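Local coordinates for BIFUNCTIONAL PROTEIN Proline utilization A (PutA) (Corynebacterium freiburgense, PDB 5UX5), which oxidises proline to glutamate in two steps, joining an FAD-dependent proline dehydrogenase and an NAD-dependent L-glutamate-gamma-semialdehyde dehydrogenase on one chain, at residues A[592-597]-A[620-625]; A[558-563]-A[596-601]; A[721-726]-A[764-769]; A[523-528]-A[563-568]. All coordinates share one frame; numbering follows the deposited sequence.

Contact 1 (A[592-597]-A[620-625]). With NAD (nicotinamide-adenine-dinucleotide), chain F.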
# COMPACT_ATOMS: atom_id res chain seq x y z
N SER A 592 -4.65 3.46 24.17
CA SER A 592 -4.34 2.92 22.86
C SER A 592 -4.67 1.43 22.78
O SER A 592 -4.82 0.75 23.80
CB SER A 592 -2.85 3.16 22.57
OG SER A 592 -2.04 2.50 23.53
N PRO A 593 -4.83 0.89 21.56
CA PRO A 593 -5.18 -0.54 21.43
C PRO A 593 -3.94 -1.39 21.19
O PRO A 593 -2.82 -0.87 21.31
CB PRO A 593 -6.10 -0.55 20.21
CG PRO A 593 -5.51 0.58 19.34
CD PRO A 593 -4.90 1.60 20.27
N TRP A 594 -4.14 -2.67 20.81
CA TRP A 594 -3.03 -3.59 20.59
C TRP A 594 -2.73 -3.85 19.12
O TRP A 594 -1.59 -4.18 18.80
CB TRP A 594 -3.30 -4.94 21.28
CG TRP A 594 -4.64 -5.47 21.00
CD1 TRP A 594 -5.70 -5.42 21.82
CD2 TRP A 594 -5.09 -6.12 19.80
NE1 TRP A 594 -6.80 -6.00 21.22
CE2 TRP A 594 -6.45 -6.43 19.97
CE3 TRP A 594 -4.46 -6.49 18.60
CZ2 TRP A 594 -7.21 -7.06 19.00
CZ3 TRP A 594 -5.23 -7.11 17.61
CH2 TRP A 594 -6.59 -7.39 17.83
N ASN A 595 -3.67 -3.59 18.20
CA ASN A 595 -3.48 -3.98 16.81
C ASN A 595 -2.48 -3.08 16.09
O ASN A 595 -1.86 -3.49 15.12
CB ASN A 595 -4.82 -4.00 16.08
CG ASN A 595 -5.45 -2.63 15.98
OD1 ASN A 595 -5.08 -1.72 16.71
ND2 ASN A 595 -6.37 -2.47 15.03
N PHE A 596 -2.37 -1.83 16.52
CA PHE A 596 -1.37 -0.89 16.02
C PHE A 596 -0.61 -0.33 17.21
O PHE A 596 -0.77 0.83 17.57
CB PHE A 596 -2.01 0.24 15.23
CG PHE A 596 -2.51 -0.18 13.89
CD1 PHE A 596 -1.65 -0.20 12.80
CD2 PHE A 596 -3.84 -0.57 13.71
CE1 PHE A 596 -2.09 -0.58 11.56
CE2 PHE A 596 -4.29 -0.96 12.48
CZ PHE A 596 -3.41 -0.96 11.39
N PRO A 597 0.25 -1.14 17.83
CA PRO A 597 0.79 -0.80 19.15
C PRO A 597 1.92 0.21 19.17
O PRO A 597 2.39 0.54 20.27
CB PRO A 597 1.28 -2.15 19.67
CG PRO A 597 1.73 -2.81 18.43
CD PRO A 597 0.72 -2.46 17.38
N ALA A 620 -2.59 -0.53 25.65
CA ALA A 620 -3.40 -1.73 25.81
C ALA A 620 -2.57 -2.83 26.48
O ALA A 620 -1.39 -3.02 26.14
CB ALA A 620 -3.94 -2.22 24.47
N PRO A 621 -3.14 -3.58 27.41
CA PRO A 621 -2.32 -4.51 28.21
C PRO A 621 -1.63 -5.61 27.40
O PRO A 621 -0.60 -6.11 27.84
CB PRO A 621 -3.32 -5.08 29.22
CG PRO A 621 -4.63 -4.89 28.61
CD PRO A 621 -4.55 -3.62 27.79
N GLU A 622 -2.13 -5.96 26.21
CA GLU A 622 -1.45 -6.97 25.40
C GLU A 622 -0.11 -6.49 24.85
O GLU A 622 0.69 -7.32 24.42
CB GLU A 622 -2.33 -7.39 24.21
CG GLU A 622 -3.63 -8.15 24.51
CD GLU A 622 -4.77 -7.23 24.99
OE1 GLU A 622 -4.58 -6.00 25.00
OE2 GLU A 622 -5.86 -7.74 25.30
N VAL A 623 0.14 -5.18 24.82
CA VAL A 623 1.32 -4.70 24.09
C VAL A 623 2.14 -3.73 24.93
O VAL A 623 2.66 -2.74 24.42
CB VAL A 623 0.92 -4.07 22.74
CG1 VAL A 623 0.55 -5.16 21.75
CG2 VAL A 623 -0.23 -3.15 22.90
N ARG A 624 2.33 -4.06 26.20
CA ARG A 624 3.01 -3.14 27.10
C ARG A 624 4.48 -3.01 26.76
O ARG A 624 5.09 -1.97 27.04
CB ARG A 624 2.83 -3.59 28.55
CG ARG A 624 1.44 -3.42 29.07
CD ARG A 624 1.37 -3.81 30.51
NE ARG A 624 0.08 -3.45 31.09
CZ ARG A 624 -0.75 -4.30 31.71
NH1 ARG A 624 -0.42 -5.59 31.85
NH2 ARG A 624 -1.90 -3.86 32.20
N ARG A 625 5.10 -4.06 26.22
CA ARG A 625 6.51 -3.90 25.86
C ARG A 625 6.67 -3.01 24.63
O ARG A 625 7.69 -2.33 24.51
CB ARG A 625 7.21 -5.26 25.67
CG ARG A 625 7.45 -6.01 26.97
CD ARG A 625 8.21 -7.31 26.82
NE ARG A 625 7.94 -8.10 25.62
CZ ARG A 625 7.27 -9.26 25.62
NH1 ARG A 625 6.81 -9.76 26.76
NH2 ARG A 625 7.08 -9.91 24.47
PA NAD F . -10.83 -1.66 24.61
O1A NAD F . -11.86 -0.76 23.84
O2A NAD F . -11.57 -2.49 25.72
O5B NAD F . -9.77 -0.77 25.34
C5B NAD F . -8.78 -0.02 24.66
C4B NAD F . -7.92 0.75 25.66
O4B NAD F . -8.67 1.30 26.75
C3B NAD F . -6.82 -0.10 26.22
O3B NAD F . -5.71 0.65 26.53
C2B NAD F . -7.54 -0.62 27.40
O2B NAD F . -6.73 -1.28 28.32
C1B NAD F . -8.19 0.63 27.91
N9A NAD F . -9.26 0.35 28.86
C8A NAD F . -10.43 -0.36 28.62
N7A NAD F . -11.17 -0.41 29.74
C5A NAD F . -10.51 0.27 30.78
C6A NAD F . -10.79 0.55 32.11
N6A NAD F . -12.00 0.09 32.76
N1A NAD F . -9.91 1.26 32.84
C2A NAD F . -8.75 1.71 32.31
N3A NAD F . -8.45 1.47 31.00
C4A NAD F . -9.29 0.76 30.23
O3 NAD F . -10.11 -2.54 23.49
PN NAD F . -9.63 -4.08 23.56
O1N NAD F . -10.05 -4.83 24.80
O2N NAD F . -8.13 -4.08 23.65
O5D NAD F . -10.20 -4.76 22.22
C5D NAD F . -11.60 -4.76 22.03
C4D NAD F . -12.11 -4.67 20.59
O4D NAD F . -11.78 -3.50 19.89
C3D NAD F . -11.70 -5.74 19.64
O3D NAD F . -12.16 -7.00 19.94
C2D NAD F . -12.39 -5.22 18.44
O2D NAD F . -13.64 -5.80 18.34
C1D NAD F . -12.42 -3.72 18.65
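Ala-620 fits its methyl against the backbone of Pro-593, with CB 3.4 Å from the carbonyl C of Pro-593, where the chain leaves strand 580-591 in a Ser-Pro-Trp-Asn-Phe-Pro sequence that includes the PWNFP motif of aldehyde dehydrogenases. One residue on, Pro-621 turns away from this loop and meets the cofactor instead, its CD 3.2 Å from the ribose oxygen O2B of NAD. Glu-622 reaches back: its chain bends at chi2 (79°), bringing OE1 to 3.4 Å from CD1 of Trp-594, and carboxylate and indole cross obliquely with planes 59° apart. Val-623, at the N-cap of helix 624-636, closes a turn by donating its N-H to the carbonyl of Ala-620 and then packs through CB and CG2; CG2 lies 3.7 Å from CA of Trp-594, and CB lies 3.6 Å from CB of Pro-597. Beyond it, the N-H of Arg-625 is taken by Glu-545. The packing thus sets two groups beside NAD: the carbonyl O of Ser-592, which accepts a 2.9 Å hydrogen bond from the ribose hydroxyl O3B, and the edge of the indole, whose CD1 lies 3.3 Å from phosphate oxygen O2N, consistent with a cradle for ribose and diphosphate.

Contact 2 (A[558-563]-A[596-601])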
# COMPACT_ATOMS: atom_id res chain seq x y z
N SER A 558 6.66 3.77 10.12
CA SER A 558 6.65 4.97 9.31
C SER A 558 5.53 5.90 9.72
O SER A 558 5.73 7.12 9.80
CB SER A 558 6.57 4.61 7.84
OG SER A 558 7.78 3.96 7.50
N GLU A 559 4.34 5.33 10.00
CA GLU A 559 3.22 6.14 10.46
C GLU A 559 3.58 6.86 11.75
O GLU A 559 3.26 8.05 11.93
CB GLU A 559 1.97 5.26 10.62
CG GLU A 559 0.63 6.03 10.64
CD GLU A 559 -0.61 5.13 10.74
OE1 GLU A 559 -0.47 3.99 11.20
OE2 GLU A 559 -1.73 5.53 10.35
N ALA A 560 4.26 6.17 12.67
CA ALA A 560 4.61 6.81 13.93
C ALA A 560 5.60 7.94 13.71
O ALA A 560 5.54 8.97 14.39
CB ALA A 560 5.17 5.78 14.92
N ILE A 561 6.54 7.77 12.79
CA ILE A 561 7.44 8.87 12.47
C ILE A 561 6.68 10.01 11.79
O ILE A 561 6.87 11.19 12.12
CB ILE A 561 8.63 8.34 11.66
CG1 ILE A 561 9.40 7.35 12.54
CG2 ILE A 561 9.56 9.48 11.26
CD1 ILE A 561 10.47 6.52 11.87
N ASP A 562 5.81 9.68 10.84
CA ASP A 562 5.05 10.71 10.14
C ASP A 562 4.18 11.52 11.10
O ASP A 562 4.05 12.74 10.93
CB ASP A 562 4.19 10.10 9.03
CG ASP A 562 5.01 9.64 7.82
OD1 ASP A 562 6.24 9.87 7.77
OD2 ASP A 562 4.40 9.06 6.90
N PHE A 563 3.55 10.88 12.09
CA PHE A 563 2.74 11.65 13.03
C PHE A 563 3.56 12.74 13.70
O PHE A 563 3.09 13.87 13.87
CB PHE A 563 2.08 10.76 14.08
CG PHE A 563 0.86 10.02 13.58
CD1 PHE A 563 -0.10 10.66 12.81
CD2 PHE A 563 0.68 8.66 13.88
CE1 PHE A 563 -1.25 9.95 12.35
CE2 PHE A 563 -0.44 7.94 13.42
CZ PHE A 563 -1.40 8.58 12.64
N PHE A 596 -2.37 -1.83 16.52
CA PHE A 596 -1.37 -0.89 16.02
C PHE A 596 -0.61 -0.33 17.21
O PHE A 596 -0.77 0.83 17.57
CB PHE A 596 -2.01 0.24 15.23
CG PHE A 596 -2.51 -0.18 13.89
CD1 PHE A 596 -1.65 -0.20 12.80
CD2 PHE A 596 -3.84 -0.57 13.71
CE1 PHE A 596 -2.09 -0.58 11.56
CE2 PHE A 596 -4.29 -0.96 12.48
CZ PHE A 596 -3.41 -0.96 11.39
N PRO A 597 0.25 -1.14 17.83
CA PRO A 597 0.79 -0.80 19.15
C PRO A 597 1.92 0.21 19.17
O PRO A 597 2.39 0.54 20.27
CB PRO A 597 1.28 -2.15 19.67
CG PRO A 597 1.73 -2.81 18.43
CD PRO A 597 0.72 -2.46 17.38
N VAL A 598 2.34 0.80 18.06
CA VAL A 598 3.34 1.86 18.10
C VAL A 598 2.80 3.18 17.53
O VAL A 598 2.92 4.22 18.17
CB VAL A 598 4.64 1.43 17.40
CG1 VAL A 598 5.64 2.61 17.36
CG2 VAL A 598 5.25 0.22 18.15
N ALA A 599 2.18 3.13 16.36
CA ALA A 599 1.72 4.37 15.73
C ALA A 599 0.53 5.00 16.46
O ALA A 599 0.48 6.22 16.65
CB ALA A 599 1.36 4.10 14.27
N ILE A 600 -0.45 4.19 16.86
CA ILE A 600 -1.61 4.81 17.48
C ILE A 600 -1.27 5.37 18.86
O ILE A 600 -1.56 6.55 19.09
CB ILE A 600 -2.80 3.85 17.52
CG1 ILE A 600 -3.35 3.74 16.08
CG2 ILE A 600 -3.83 4.34 18.55
CD1 ILE A 600 -4.48 2.77 15.89
N PRO A 601 -0.61 4.65 19.76
CA PRO A 601 -0.21 5.32 21.02
C PRO A 601 0.64 6.54 20.76
O PRO A 601 0.36 7.62 21.30
CB PRO A 601 0.53 4.22 21.81
CG PRO A 601 0.76 3.12 20.85
CD PRO A 601 -0.19 3.23 19.73
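Ala-560 and Ala-599 let two helices come close, because neither puts more than a methyl group between them: their CA atoms are 4.2 Å apart, and CB of Ala-560 lies 3.8 Å from CA of Ala-599. Val-598 extends this tight, buried patch. Its CG1, anti to the backbone N (chi1 175°), lies 4.0 Å from the same CB of Ala-560, while its side chain also meets Leu-538 and Met-542 of helix 535-544. On the next turn Phe-563 brings its ring obliquely to the backbone, with CD2 3.7 Å from the carbonyl O of Ala-599. The second helix involved, 599-611, connects strand 580-591 to its parallel neighbour 614-618, making the beta-alpha-beta crossover of the Rossmann-type NAD-binding domain, and helix 550-574 packs across its first turn. Glu-556 of that same helix accepts the N-H groups of Val-598 and Ala-599 through one carboxylate oxygen, OE2, at the start of the incoming helix. The other side is looser and partly exposed. There Glu-559 swings CG anti to its backbone N (chi1 -160°) and runs extended past Ala-599, whose CB is 3.6 Å from OE1; beyond the carboxylate lies a bound sulfate, probably from the crystallisation liquor. Phe-596, on this side, uses its ring for a cation-pi contact with Lys-548.

Contact 3 (A[721-726]-A[764-769]). With SO4 (sulfate ion), chain G.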
# COMPACT_ATOMS: atom_id res chain seq x y z
N ALA A 721 -4.34 -10.41 9.90
CA ALA A 721 -5.40 -11.39 10.16
C ALA A 721 -6.78 -10.76 10.28
O ALA A 721 -7.65 -11.28 10.97
CB ALA A 721 -5.08 -12.21 11.42
N GLY A 722 -7.02 -9.64 9.59
CA GLY A 722 -8.27 -8.91 9.69
C GLY A 722 -8.44 -8.07 10.95
O GLY A 722 -9.57 -7.62 11.22
N GLN A 723 -7.38 -7.85 11.72
CA GLN A 723 -7.47 -7.19 13.03
C GLN A 723 -7.27 -5.69 12.88
O GLN A 723 -6.43 -5.07 13.54
CB GLN A 723 -6.47 -7.79 14.01
CG GLN A 723 -6.58 -9.33 14.23
CD GLN A 723 -5.50 -9.87 15.16
OE1 GLN A 723 -5.75 -10.23 16.30
NE2 GLN A 723 -4.28 -9.95 14.65
N LYS A 724 -8.08 -5.09 12.01
CA LYS A 724 -7.95 -3.68 11.70
C LYS A 724 -9.32 -3.03 11.72
O LYS A 724 -10.28 -3.59 11.20
CB LYS A 724 -7.27 -3.47 10.34
CG LYS A 724 -5.76 -3.76 10.33
CD LYS A 724 -5.25 -3.65 8.92
CE LYS A 724 -3.75 -3.87 8.80
NZ LYS A 724 -3.44 -4.17 7.37
N CYS A 725 -9.40 -1.84 12.33
CA CYS A 725 -10.60 -1.03 12.21
C CYS A 725 -11.01 -0.85 10.75
O CYS A 725 -12.20 -0.74 10.44
CB CYS A 725 -10.37 0.32 12.88
SG CYS A 725 -9.96 0.23 14.64
N SER A 726 -10.05 -0.85 9.84
CA SER A 726 -10.30 -0.60 8.43
C SER A 726 -10.46 -1.85 7.58
O SER A 726 -10.71 -1.73 6.38
CB SER A 726 -9.17 0.25 7.88
OG SER A 726 -7.96 -0.38 8.20
N ASN A 764 -0.50 -13.35 9.74
CA ASN A 764 -0.07 -13.63 11.10
C ASN A 764 -1.21 -14.20 11.95
O ASN A 764 -2.35 -14.40 11.49
CB ASN A 764 0.54 -12.38 11.73
CG ASN A 764 -0.24 -11.10 11.39
OD1 ASN A 764 -0.05 -10.47 10.33
ND2 ASN A 764 -1.12 -10.72 12.30
N GLY A 765 -0.90 -14.47 13.22
CA GLY A 765 -1.87 -15.00 14.16
C GLY A 765 -2.64 -13.91 14.86
O GLY A 765 -2.46 -12.71 14.61
N LEU A 766 -3.53 -14.32 15.76
CA LEU A 766 -4.32 -13.37 16.51
C LEU A 766 -3.61 -12.98 17.79
O LEU A 766 -2.66 -13.64 18.24
CB LEU A 766 -5.70 -13.93 16.84
CG LEU A 766 -6.56 -14.49 15.71
CD1 LEU A 766 -7.74 -15.20 16.37
CD2 LEU A 766 -7.02 -13.43 14.66
N ILE A 767 -4.05 -11.86 18.37
CA ILE A 767 -3.44 -11.32 19.57
C ILE A 767 -3.74 -12.17 20.78
O ILE A 767 -3.04 -12.08 21.79
CB ILE A 767 -3.91 -9.86 19.76
CG1 ILE A 767 -2.97 -9.12 20.70
CG2 ILE A 767 -5.36 -9.81 20.18
CD1 ILE A 767 -1.57 -8.92 20.08
N SER A 768 -4.79 -12.99 20.71
CA SER A 768 -5.29 -13.88 21.75
C SER A 768 -6.43 -14.69 21.15
O SER A 768 -6.98 -14.29 20.13
CB SER A 768 -5.77 -13.11 22.96
OG SER A 768 -6.88 -12.31 22.60
N PRO A 769 -6.80 -15.82 21.74
CA PRO A 769 -7.82 -16.67 21.13
C PRO A 769 -9.13 -15.92 20.96
O PRO A 769 -9.40 -14.97 21.71
CB PRO A 769 -7.98 -17.82 22.14
CG PRO A 769 -7.01 -17.58 23.21
CD PRO A 769 -6.06 -16.53 22.80
S SO4 G . -5.23 1.82 8.57
O1 SO4 G . -4.20 0.87 8.15
O2 SO4 G . -5.77 2.38 7.32
O3 SO4 G . -4.71 2.85 9.49
O4 SO4 G . -6.27 1.09 9.29
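Gln-723 belongs to the Gly-Gln-Lys-Cys sequence that matches the GQxC signature of aldehyde dehydrogenases, whose cysteine is the nucleophile in relatives; Cys-725 therefore probably occupies the active-site loop, and contact 3 ties that loop to the segment 764-769. Gln-723 stands at the centre of an inverse gamma turn, and its side chain carries most of the contact. With CG anti to the carbonyl carbon (chi1 -57°) and the chain extended beyond it, the amide reaches the backbone of the other loop. OE1 accepts the N-H of Ile-767 at 3.1 Å, with an N-H...O angle of 151°; the donor lies in the carbonyl plane, on a lone pair. The other half of the amide is also occupied, as NE2 donates to the carbonyl of His-720, and this fixes which way the group is turned. The carbonyl O of Gln-723 in turn receives ND2 of Asn-595, linking the turn to the loop beside NAD. His-720 serves a second role, since its ND1 is the main partner of the Asn-764 amide; ND2 of Asn-764 also makes a weak bond to the carbonyl of Gly-765. Apolar packing completes the interface. Leu-766 lies against the glutamine stem, its CD2 4.1 Å from CG of Gln-723, and the methyl of Ala-721 slots between backbone and side chain, its CB 3.5 Å from the carbonyl O of Asn-764 and 4.0 Å from CD2 of Leu-766.

Contact 4 (A[523-528]-A[563-568])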
# COMPACT_ATOMS: atom_id res chain seq x y z
N LEU A 523 11.34 19.14 19.68
CA LEU A 523 11.24 17.84 20.32
C LEU A 523 10.56 16.84 19.40
O LEU A 523 11.02 15.70 19.27
CB LEU A 523 10.49 17.94 21.64
CG LEU A 523 11.24 18.59 22.80
CD1 LEU A 523 10.37 18.60 24.01
CD2 LEU A 523 12.51 17.89 23.09
N LEU A 524 9.47 17.24 18.73
CA LEU A 524 8.79 16.29 17.86
C LEU A 524 9.69 15.85 16.71
O LEU A 524 9.80 14.65 16.41
CB LEU A 524 7.50 16.88 17.33
CG LEU A 524 6.45 17.00 18.43
CD1 LEU A 524 5.25 17.90 18.02
CD2 LEU A 524 6.02 15.62 18.81
N GLN A 525 10.41 16.80 16.11
CA GLN A 525 11.27 16.47 14.98
C GLN A 525 12.37 15.53 15.43
O GLN A 525 12.69 14.56 14.74
CB GLN A 525 11.84 17.75 14.36
CG GLN A 525 10.82 18.67 13.68
CD GLN A 525 10.25 18.09 12.39
OE1 GLN A 525 10.67 17.03 11.93
NE2 GLN A 525 9.29 18.80 11.81
N ARG A 526 12.90 15.78 16.62
CA ARG A 526 13.91 14.89 17.17
C ARG A 526 13.31 13.53 17.50
O ARG A 526 13.96 12.49 17.32
CB ARG A 526 14.50 15.54 18.41
CG ARG A 526 16.00 15.57 18.41
CD ARG A 526 16.49 16.82 19.06
NE ARG A 526 16.35 16.73 20.50
CZ ARG A 526 15.89 17.72 21.25
NH1 ARG A 526 15.51 18.87 20.68
NH2 ARG A 526 15.80 17.56 22.57
N ALA A 527 12.06 13.52 17.99
CA ALA A 527 11.38 12.26 18.27
C ALA A 527 11.23 11.43 17.01
O ALA A 527 11.35 10.20 17.05
CB ALA A 527 10.03 12.52 18.91
N ALA A 528 10.98 12.08 15.88
CA ALA A 528 10.86 11.34 14.64
C ALA A 528 12.23 10.80 14.20
O ALA A 528 12.33 9.66 13.74
CB ALA A 528 10.21 12.21 13.57
N PHE A 563 3.55 10.88 12.09
CA PHE A 563 2.74 11.65 13.03
C PHE A 563 3.56 12.74 13.70
O PHE A 563 3.09 13.87 13.87
CB PHE A 563 2.08 10.76 14.08
CG PHE A 563 0.86 10.02 13.58
CD1 PHE A 563 -0.10 10.66 12.81
CD2 PHE A 563 0.68 8.66 13.88
CE1 PHE A 563 -1.25 9.95 12.35
CE2 PHE A 563 -0.44 7.94 13.42
CZ PHE A 563 -1.40 8.58 12.64
N ALA A 564 4.79 12.43 14.11
CA ALA A 564 5.62 13.43 14.78
C ALA A 564 5.90 14.61 13.86
O ALA A 564 5.78 15.77 14.27
CB ALA A 564 6.92 12.81 15.27
N ARG A 565 6.27 14.35 12.60
CA ARG A 565 6.59 15.44 11.69
C ARG A 565 5.35 16.21 11.25
O ARG A 565 5.34 17.44 11.25
CB ARG A 565 7.34 14.90 10.46
CG ARG A 565 8.72 14.40 10.79
CD ARG A 565 9.68 14.50 9.61
NE ARG A 565 10.52 13.31 9.57
CZ ARG A 565 11.59 13.13 10.32
NH1 ARG A 565 12.25 11.97 10.24
NH2 ARG A 565 12.02 14.10 11.14
N TYR A 566 4.27 15.49 10.94
CA TYR A 566 3.04 16.15 10.51
C TYR A 566 2.47 17.03 11.62
O TYR A 566 2.14 18.20 11.39
CB TYR A 566 2.01 15.11 10.08
CG TYR A 566 0.77 15.73 9.51
CD1 TYR A 566 0.81 16.37 8.30
CD2 TYR A 566 -0.47 15.67 10.17
CE1 TYR A 566 -0.30 16.94 7.74
CE2 TYR A 566 -1.62 16.25 9.60
CZ TYR A 566 -1.52 16.89 8.38
OH TYR A 566 -2.60 17.48 7.75
N TYR A 567 2.34 16.49 12.84
CA TYR A 567 1.73 17.28 13.91
C TYR A 567 2.66 18.41 14.34
O TYR A 567 2.18 19.43 14.85
CB TYR A 567 1.33 16.42 15.12
CG TYR A 567 0.21 15.42 14.83
CD1 TYR A 567 -0.81 15.71 13.93
CD2 TYR A 567 0.18 14.17 15.46
CE1 TYR A 567 -1.82 14.78 13.66
CE2 TYR A 567 -0.84 13.24 15.19
CZ TYR A 567 -1.84 13.56 14.29
OH TYR A 567 -2.85 12.64 14.02
N ALA A 568 3.97 18.26 14.13
CA ALA A 568 4.88 19.39 14.32
C ALA A 568 4.53 20.55 13.38
O ALA A 568 4.40 21.70 13.81
CB ALA A 568 6.32 18.95 14.12
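An antiparallel helix pair forms this contact: Leu-524 and Ala-528 on helix 517-533 meet Ala-564 and Ala-568 on helix 550-574, a worked example of small residues drawing helices together. The short segments run at 160° to each other, their axes 8.1 Å apart at closest approach. Alanine makes this spacing possible. CB of Ala-528 lies 3.8 Å from CB of Ala-564, and the latter methyl also rests 3.6 Å from the carbonyl O of Leu-524; a turn further along, CB of Leu-524 meets CB of Ala-568 at 4.0 Å. Beside this buried seam the contact becomes polar. Arg-565, bent at chi3 (-140°), lays its guanidinium across Ala-528, whose CB sits over one face, toward its rim, 3.6 Å from CZ. At the edge of the same group, in its plane, NH2 makes a weak hydrogen bond of 3.3 Å to OE1 of Gln-525, nearly straight at 163°, while the amide and guanidinium planes are almost coplanar. NH2 has a second partner in Asp-529, one turn on from Gln-525, so a salt bridge supplements the weak bond and helps set the rotation of the group. The pair packs onto helix 599-611, where Leu-524 and Ala-564 both touch Phe-606, and Tyr-567 of helix 550-574 reaches Ala-607 and binds the N-H of Gly-902 through its hydroxyl.

From the N terminus of the dehydrogenase region, contact 4 closes the first loop by bringing helix 550-574 back against helix 517-533. Contact 2 opens on the same helix before contact 4 has closed, so the two cross, share Phe-563, and touch where Ile-561 meets Ala-528. Contact 1 begins at the segment where contact 2 ends, sharing Phe-596 and Pro-597, and closes the crossover that carries helix 599-611 and strand 614-618. Contact 3 follows in series and joins two later loops, yet it meets contact 1 in space, as Trp-594 packs on Gln-723 and Ile-767. Together they illustrate a continuous path from helices 517-533 and 550-574 to the NAD site and the probable active-site loop.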